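Local coordinates for OTU domain-containing protein wMelOTU (Wolbachia pipientis wMel, PDB 6W9O) that probably removes ubiquitin from modified proteins as a bacterial OTU-family cysteine protease, and is thought to act as an effector, at residues P88-V96 with R106-T114; K138-N146 with Y176-K187. All coordinates share one frame; numbering follows the deposited sequence. Where two conformers were deposited one is given.

Contact 1: residues P88-V96 with R106-T114; sequences PKWFTNAIV and RSETVDNYT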
# COMPACT_ATOMS: atom_id res chain seq x y z
N PRO A 88 -11.75 13.79 5.63
CA PRO A 88 -11.15 15.12 5.46
C PRO A 88 -11.01 15.48 3.98
O PRO A 88 -11.12 14.65 3.08
CB PRO A 88 -9.78 14.97 6.10
CG PRO A 88 -9.46 13.50 5.99
CD PRO A 88 -10.81 12.80 6.18
N LYS A 89 -10.74 16.77 3.77
CA LYS A 89 -10.84 17.37 2.44
C LYS A 89 -9.81 16.81 1.47
O LYS A 89 -10.06 16.83 0.26
CB LYS A 89 -10.74 18.90 2.55
CG LYS A 89 -12.01 19.49 3.11
CD LYS A 89 -11.83 20.94 3.49
CE LYS A 89 -13.14 21.55 4.00
NZ LYS A 89 -13.12 23.05 4.15
N TRP A 90 -8.66 16.34 1.94
CA TRP A 90 -7.70 15.77 0.99
C TRP A 90 -8.37 14.68 0.16
O TRP A 90 -8.13 14.56 -1.06
CB TRP A 90 -6.43 15.24 1.67
CG TRP A 90 -6.55 13.92 2.37
CD1 TRP A 90 -6.70 13.71 3.72
CD2 TRP A 90 -6.49 12.63 1.77
NE1 TRP A 90 -6.80 12.39 3.98
CE2 TRP A 90 -6.67 11.68 2.80
CE3 TRP A 90 -6.38 12.18 0.45
CZ2 TRP A 90 -6.67 10.29 2.56
CZ3 TRP A 90 -6.40 10.81 0.19
CH2 TRP A 90 -6.52 9.86 1.25
N PHE A 91 -9.24 13.91 0.78
CA PHE A 91 -9.79 12.73 0.15
C PHE A 91 -10.83 13.12 -0.86
O PHE A 91 -10.77 12.66 -2.01
CB PHE A 91 -10.39 11.80 1.23
CG PHE A 91 -11.16 10.65 0.66
CD1 PHE A 91 -12.55 10.66 0.58
CD2 PHE A 91 -10.44 9.58 0.17
CE1 PHE A 91 -13.23 9.56 0.01
CE2 PHE A 91 -11.11 8.45 -0.39
CZ PHE A 91 -12.48 8.46 -0.47
N THR A 92 -11.78 13.95 -0.46
CA THR A 92 -12.78 14.39 -1.43
C THR A 92 -12.13 15.18 -2.55
O THR A 92 -12.55 15.06 -3.71
CB THR A 92 -13.89 15.17 -0.72
OG1 THR A 92 -13.33 16.23 0.09
CG2 THR A 92 -14.67 14.26 0.20
N ASN A 93 -11.07 15.94 -2.24
CA ASN A 93 -10.36 16.68 -3.29
C ASN A 93 -9.72 15.71 -4.29
O ASN A 93 -9.61 16.00 -5.48
CB ASN A 93 -9.23 17.53 -2.70
CG ASN A 93 -9.72 18.79 -1.92
OD1 ASN A 93 -10.87 19.19 -2.00
ND2 ASN A 93 -8.81 19.39 -1.16
N ALA A 94 -9.26 14.57 -3.82
CA ALA A 94 -8.46 13.68 -4.67
C ALA A 94 -9.36 12.91 -5.62
O ALA A 94 -8.94 12.57 -6.74
CB ALA A 94 -7.71 12.64 -3.83
N ILE A 95 -10.57 12.59 -5.18
CA ILE A 95 -11.39 11.70 -5.99
C ILE A 95 -12.45 12.44 -6.79
O ILE A 95 -13.14 11.81 -7.60
CB ILE A 95 -12.05 10.57 -5.18
CG1 ILE A 95 -13.07 11.17 -4.20
CG2 ILE A 95 -10.98 9.65 -4.52
CD1 ILE A 95 -13.99 10.13 -3.59
N VAL A 96 -12.63 13.74 -6.55
CA VAL A 96 -13.57 14.56 -7.33
C VAL A 96 -12.75 15.27 -8.39
O VAL A 96 -11.90 14.65 -9.04
CB VAL A 96 -14.34 15.60 -6.48
CG1 VAL A 96 -15.27 16.38 -7.37
CG2 VAL A 96 -15.13 14.93 -5.34
N ARG A 106 -19.88 16.35 -4.70
CA ARG A 106 -18.97 15.66 -3.75
C ARG A 106 -19.67 14.49 -3.05
O ARG A 106 -19.05 13.42 -2.92
CB ARG A 106 -18.40 16.66 -2.75
CG ARG A 106 -18.06 18.01 -3.36
CD ARG A 106 -16.76 18.58 -2.84
NE ARG A 106 -15.85 18.99 -3.90
CZ ARG A 106 -14.54 19.10 -3.77
NH1 ARG A 106 -13.97 18.84 -2.60
NH2 ARG A 106 -13.79 19.48 -4.79
N SER A 107 -20.93 14.68 -2.64
CA SER A 107 -21.63 13.65 -1.87
C SER A 107 -21.89 12.41 -2.71
O SER A 107 -21.78 11.28 -2.22
CB SER A 107 -22.95 14.22 -1.34
OG SER A 107 -23.31 13.61 -0.11
N GLU A 108 -22.24 12.59 -3.99
CA GLU A 108 -22.47 11.44 -4.85
C GLU A 108 -21.16 10.77 -5.22
O GLU A 108 -21.11 9.54 -5.38
CB GLU A 108 -23.20 11.86 -6.13
N THR A 109 -20.10 11.56 -5.39
CA THR A 109 -18.81 10.97 -5.70
C THR A 109 -18.32 10.10 -4.54
O THR A 109 -17.79 9.00 -4.75
CB THR A 109 -17.79 12.05 -6.05
OG1 THR A 109 -18.23 12.73 -7.24
CG2 THR A 109 -16.42 11.42 -6.29
N VAL A 110 -18.51 10.57 -3.30
CA VAL A 110 -18.13 9.76 -2.16
C VAL A 110 -19.00 8.51 -2.07
O VAL A 110 -18.53 7.42 -1.73
CB VAL A 110 -18.21 10.61 -0.88
CG1 VAL A 110 -18.11 9.73 0.36
CG2 VAL A 110 -17.10 11.66 -0.90
N ASP A 111 -20.29 8.65 -2.31
CA ASP A 111 -21.13 7.46 -2.27
C ASP A 111 -20.76 6.46 -3.36
O ASP A 111 -20.72 5.25 -3.09
CB ASP A 111 -22.61 7.84 -2.34
CG ASP A 111 -23.05 8.55 -1.09
OD1 ASP A 111 -23.85 9.50 -1.22
OD2 ASP A 111 -22.56 8.20 0.01
N ASN A 112 -20.46 6.92 -4.57
CA ASN A 112 -19.99 6.00 -5.60
C ASN A 112 -18.72 5.28 -5.16
O ASN A 112 -18.59 4.07 -5.37
CB ASN A 112 -19.71 6.75 -6.90
CG ASN A 112 -20.95 7.27 -7.53
OD1 ASN A 112 -20.89 8.11 -8.43
ND2 ASN A 112 -22.10 6.79 -7.07
N TYR A 113 -17.79 6.01 -4.53
CA TYR A 113 -16.56 5.40 -4.02
C TYR A 113 -16.86 4.29 -3.03
O TYR A 113 -16.22 3.23 -3.08
CB TYR A 113 -15.69 6.47 -3.33
CG TYR A 113 -14.38 5.94 -2.76
CD1 TYR A 113 -14.31 5.35 -1.49
CD2 TYR A 113 -13.20 6.01 -3.50
CE1 TYR A 113 -13.10 4.86 -0.99
CE2 TYR A 113 -11.99 5.52 -3.01
CZ TYR A 113 -11.95 4.96 -1.73
OH TYR A 113 -10.74 4.47 -1.22
N THR A 114 -17.80 4.51 -2.10
CA THR A 114 -18.04 3.49 -1.07
C THR A 114 -18.51 2.18 -1.70
O THR A 114 -18.25 1.10 -1.15
CB THR A 114 -19.02 4.00 0.00
OG1 THR A 114 -20.31 4.18 -0.58
CG2 THR A 114 -18.58 5.34 0.56
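F91 drives its ring edge into the face of Y113. The two rings form a T-shaped pair, with centroids 4.9 Å apart and planes at 88°. Followed outward from the backbone, F91 first lays its CB over the centre of the indole ring of its neighbour W90. CG then stands anti to the backbone N (chi1 172°), which sends the ring toward helix 105-116. On the way CE1 only brushes V110, on its CG2. CE2 lies near Y113 CZ. At the tip, CZ sits above the middle of the Y113 ring and is 3.7 Å from Y113 CE1. The far end of Y113 is held in turn: its OH is hydrogen-bonded to E129 OE2.

The short segments of helix 89-95 and helix 105-116 pass almost perpendicular, with axes 10.2 Å apart at closest approach. Both lie in the run of helices that precedes strand 140-146 of the OTU-like domain. F91 and Y113 also reach A83 of helix 72-84 and I132 of helix 126-137, and the aromatic pair is buried among these helices.

Next to the rings, I95 CD1 rests 4.0 Å from Y113 CB and close to T109 CG2. The methyls T92 CG2 and V110 CG2 meet at 3.7 Å. T109 turns CG2 toward the carbonyl O of I95, while its OG1 bonds back to the carbonyl of H105. V96 CG2 packs on the same threonine methyl, 3.9 Å from T109 CG2.

The outer margin is polar. R106 bends at chi2 and chi3 and carries its guanidinium along the flank of helix 89-95, with V96 CB over one face. R106 NH1 gives a nearly straight bond to N93 OD1 (3.2 Å, 173°), which lies in the guanidinium plane. R106 is poorly ordered, so this outer bond is probably loose.

Contact 2: residues K138-N146 with Y176-K187; sequences KVKLHVIEN and YDDSSTVHIINK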
# COMPACT_ATOMS: atom_id res chain seq x y z
N LYS A 138 -1.02 2.96 11.22
CA LYS A 138 0.10 3.69 11.85
C LYS A 138 1.43 3.22 11.26
O LYS A 138 2.40 2.94 11.96
CB LYS A 138 0.06 3.58 13.40
CG LYS A 138 -1.33 3.92 13.96
CD LYS A 138 -1.26 4.76 15.23
CE LYS A 138 -2.62 4.71 15.92
NZ LYS A 138 -3.52 5.83 15.51
N VAL A 139 1.38 3.09 9.95
CA VAL A 139 2.60 2.81 9.13
C VAL A 139 2.91 3.80 7.96
O VAL A 139 2.15 4.77 7.52
CB VAL A 139 2.55 1.38 8.56
CG1 VAL A 139 2.51 0.33 9.66
CG2 VAL A 139 1.39 1.21 7.60
N LYS A 140 4.18 3.77 7.61
CA LYS A 140 4.58 4.55 6.41
C LYS A 140 4.66 3.56 5.28
O LYS A 140 5.09 2.43 5.48
CB LYS A 140 5.96 5.16 6.60
CG LYS A 140 6.01 6.19 7.69
CD LYS A 140 7.42 6.28 8.27
CE LYS A 140 7.52 5.26 9.43
NZ LYS A 140 8.72 5.42 10.32
N LEU A 141 4.25 3.96 4.06
CA LEU A 141 4.27 3.07 2.91
C LEU A 141 5.38 3.53 1.96
O LEU A 141 5.34 4.67 1.44
CB LEU A 141 2.92 3.17 2.20
CG LEU A 141 2.88 2.52 0.84
CD1 LEU A 141 3.19 1.03 0.87
CD2 LEU A 141 1.45 2.71 0.24
N HIS A 142 6.35 2.67 1.70
CA HIS A 142 7.43 2.92 0.76
C HIS A 142 7.09 2.21 -0.54
O HIS A 142 6.79 1.00 -0.55
CB HIS A 142 8.70 2.28 1.35
CG HIS A 142 9.87 2.24 0.42
ND1 HIS A 142 10.71 1.13 0.39
CD2 HIS A 142 10.31 3.09 -0.55
CE1 HIS A 142 11.66 1.35 -0.51
NE2 HIS A 142 11.42 2.52 -1.12
N VAL A 143 7.05 2.98 -1.64
CA VAL A 143 6.80 2.43 -2.97
C VAL A 143 8.07 2.62 -3.77
O VAL A 143 8.58 3.75 -3.86
CB VAL A 143 5.61 3.14 -3.65
CG1 VAL A 143 5.34 2.42 -4.98
CG2 VAL A 143 4.36 3.14 -2.76
N ILE A 144 8.57 1.55 -4.37
CA ILE A 144 9.66 1.66 -5.34
C ILE A 144 9.00 1.72 -6.71
O ILE A 144 8.32 0.75 -7.09
CB ILE A 144 10.59 0.45 -5.26
CG1 ILE A 144 11.21 0.33 -3.86
CG2 ILE A 144 11.71 0.63 -6.27
CD1 ILE A 144 12.24 -0.87 -3.71
N GLU A 145 9.14 2.85 -7.41
CA GLU A 145 8.50 3.03 -8.72
C GLU A 145 9.57 2.93 -9.78
O GLU A 145 10.57 3.63 -9.72
CB GLU A 145 7.92 4.44 -8.81
CG GLU A 145 6.79 4.73 -7.90
CD GLU A 145 6.03 6.01 -8.28
OE1 GLU A 145 6.22 6.51 -9.41
OE2 GLU A 145 5.20 6.47 -7.45
N ASN A 146 9.33 2.12 -10.79
CA ASN A 146 10.19 2.20 -11.97
C ASN A 146 9.75 3.35 -12.86
O ASN A 146 8.56 3.68 -12.93
CB ASN A 146 10.21 0.86 -12.69
CG ASN A 146 10.96 -0.17 -11.89
OD1 ASN A 146 10.40 -0.84 -11.01
ND2 ASN A 146 12.27 -0.25 -12.12
N TYR A 176 15.14 0.77 5.91
CA TYR A 176 14.82 -0.64 5.73
C TYR A 176 14.92 -1.44 7.03
O TYR A 176 14.72 -2.66 7.01
CB TYR A 176 15.76 -1.23 4.68
CG TYR A 176 15.46 -0.77 3.25
CD1 TYR A 176 14.43 -1.36 2.54
CD2 TYR A 176 16.22 0.20 2.64
CE1 TYR A 176 14.14 -1.00 1.23
CE2 TYR A 176 15.94 0.59 1.30
CZ TYR A 176 14.90 -0.05 0.65
OH TYR A 176 14.60 0.32 -0.68
N ASP A 177 15.22 -0.77 8.16
CA ASP A 177 15.22 -1.42 9.47
C ASP A 177 14.08 -0.94 10.34
O ASP A 177 14.07 -1.22 11.54
CB ASP A 177 16.55 -1.15 10.17
CG ASP A 177 17.72 -1.74 9.41
OD1 ASP A 177 17.72 -2.97 9.17
OD2 ASP A 177 18.60 -0.99 8.96
N ASP A 178 13.13 -0.23 9.80
CA ASP A 178 12.01 0.33 10.55
C ASP A 178 10.80 -0.59 10.41
O ASP A 178 10.22 -0.71 9.32
CB ASP A 178 11.66 1.69 9.95
CG ASP A 178 10.42 2.32 10.59
OD1 ASP A 178 9.81 3.20 9.95
OD2 ASP A 178 10.08 1.96 11.75
N SER A 179 10.36 -1.18 11.54
CA SER A 179 9.22 -2.07 11.46
C SER A 179 7.91 -1.34 11.15
O SER A 179 6.92 -2.00 10.85
CB SER A 179 9.08 -2.83 12.81
OG SER A 179 8.77 -1.95 13.86
N SER A 180 7.89 -0.01 11.23
CA SER A 180 6.67 0.72 10.90
C SER A 180 6.66 1.23 9.47
O SER A 180 5.78 2.02 9.13
CB SER A 180 6.49 1.89 11.85
OG SER A 180 6.27 1.41 13.18
N THR A 181 7.61 0.81 8.63
CA THR A 181 7.51 1.10 7.19
C THR A 181 7.15 -0.21 6.50
O THR A 181 7.82 -1.23 6.72
CB THR A 181 8.86 1.58 6.67
OG1 THR A 181 9.19 2.85 7.25
CG2 THR A 181 8.84 1.79 5.14
N VAL A 182 6.12 -0.18 5.62
CA VAL A 182 5.81 -1.31 4.77
C VAL A 182 6.31 -0.97 3.37
O VAL A 182 6.54 0.20 3.02
CB VAL A 182 4.31 -1.65 4.78
CG1 VAL A 182 3.90 -2.13 6.21
CG2 VAL A 182 3.51 -0.46 4.44
N HIS A 183 6.56 -2.01 2.55
CA HIS A 183 7.28 -1.83 1.28
C HIS A 183 6.60 -2.57 0.15
O HIS A 183 6.32 -3.75 0.27
CB HIS A 183 8.72 -2.42 1.39
CG HIS A 183 9.52 -1.85 2.52
ND1 HIS A 183 10.34 -0.76 2.38
CD2 HIS A 183 9.65 -2.29 3.80
CE1 HIS A 183 10.92 -0.51 3.55
NE2 HIS A 183 10.53 -1.43 4.42
N ILE A 184 6.40 -1.85 -0.98
CA ILE A 184 5.86 -2.49 -2.17
C ILE A 184 6.60 -1.96 -3.38
O ILE A 184 7.25 -0.90 -3.32
CB ILE A 184 4.33 -2.29 -2.32
CG1 ILE A 184 4.05 -0.81 -2.64
CG2 ILE A 184 3.58 -2.74 -1.06
CD1 ILE A 184 2.52 -0.55 -2.77
N ILE A 185 6.54 -2.72 -4.45
CA ILE A 185 7.24 -2.33 -5.68
C ILE A 185 6.23 -2.18 -6.81
O ILE A 185 5.27 -2.96 -6.90
CB ILE A 185 8.41 -3.29 -5.99
CG1 ILE A 185 9.23 -2.85 -7.22
CG2 ILE A 185 7.97 -4.71 -6.10
CD1 ILE A 185 10.72 -3.42 -7.14
N ASN A 186 6.40 -1.12 -7.59
CA ASN A 186 5.44 -0.72 -8.65
C ASN A 186 6.16 -0.79 -9.99
O ASN A 186 6.89 0.12 -10.37
CB ASN A 186 4.99 0.70 -8.31
CG ASN A 186 4.03 1.33 -9.32
OD1 ASN A 186 4.03 2.56 -9.48
ND2 ASN A 186 3.24 0.52 -10.01
N LYS A 187 5.94 -1.88 -10.74
CA LYS A 187 6.65 -1.98 -12.02
C LYS A 187 6.14 -1.00 -13.08
O LYS A 187 6.89 -0.59 -13.96
CB LYS A 187 6.64 -3.40 -12.54
CG LYS A 187 5.26 -3.91 -12.84
CD LYS A 187 5.38 -5.23 -13.64
CE LYS A 187 4.08 -6.00 -13.65
NZ LYS A 187 4.36 -7.48 -13.74
O HOH W 1 3.16 0.78 13.57
O HOH W 2 2.87 4.14 -7.20
O HOH W 3 6.20 2.53 -12.00
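Two histidines on neighbouring strands are joined ring to ring: H142 ND1 and H183 ND1 are hydrogen-bonded at 2.8 Å, and either could be the donor. Each ring meets the other at its edge, and their planes stand at 89°. H142 reaches this position with CG anti to its backbone N (chi1 170°). Its other nitrogen, NE2, bonds to H157 of the next strand, so both ring nitrogens are engaged and the ring is fixed in rotation. The Y176 side chain crosses that of H142 at about a right angle. The two rings meet obliquely, with Y176 OH 3.1 Å from H142 CE1. F42 meets the rings of both Y176 and H183.

The backbones pair as parallel strands, K140 to E145 beside T181 to N186. Seven N-H...O=C bonds alternate along them, from K140 N to S180 O at one end to N146 N to N186 O at the other. These are the two central strands of the mixed OTU sheet, with strand 155-161 beyond one and strand 191-197 beyond the other.

On the sheet face opposite the histidines the side chains are mostly apolar. L141 CD1 lies between V182 CG2 (3.9 Å) and I184 CD1 (4.0 Å), and V143 CG2 runs alongside I184 CG1. V182 and I184 also touch helix 53-66, which covers this face. Farther on, V143 CG1 meets N186 CB, and the N186 amide N-H groups bond to the carbonyls of H191 and G189.

Before strand 181-188, D178 ties the turn to K140. K140 bends at chi3 and forms a salt bridge from NZ to D178 OD1, at an unusually short 2.5 Å. T181 OG1 donates to the same oxygen from the opposite face of the carboxylate. The other oxygen, D178 OD2, accepts from S180 N in an Asx turn (3.0 Å).

From the N terminus, the chain runs through helices 53-66 and 72-84 before it reaches contact 1. Contact 1 closes a short loop between helices 89-95 and 105-116, part of which is not modelled. Helix 126-137, which packs against contact 1, then leads into strand 140-146, where contact 2 opens. Contact 2 closes a longer excursion through strands 155-161 and 164-167. The two closures are in series, neither nested nor crossed. The centres of contact 1 and contact 2 are about 26 Å apart, and the two do not touch. Contact 1 joins two helices at the outer part of the domain, and contact 2 joins central strands.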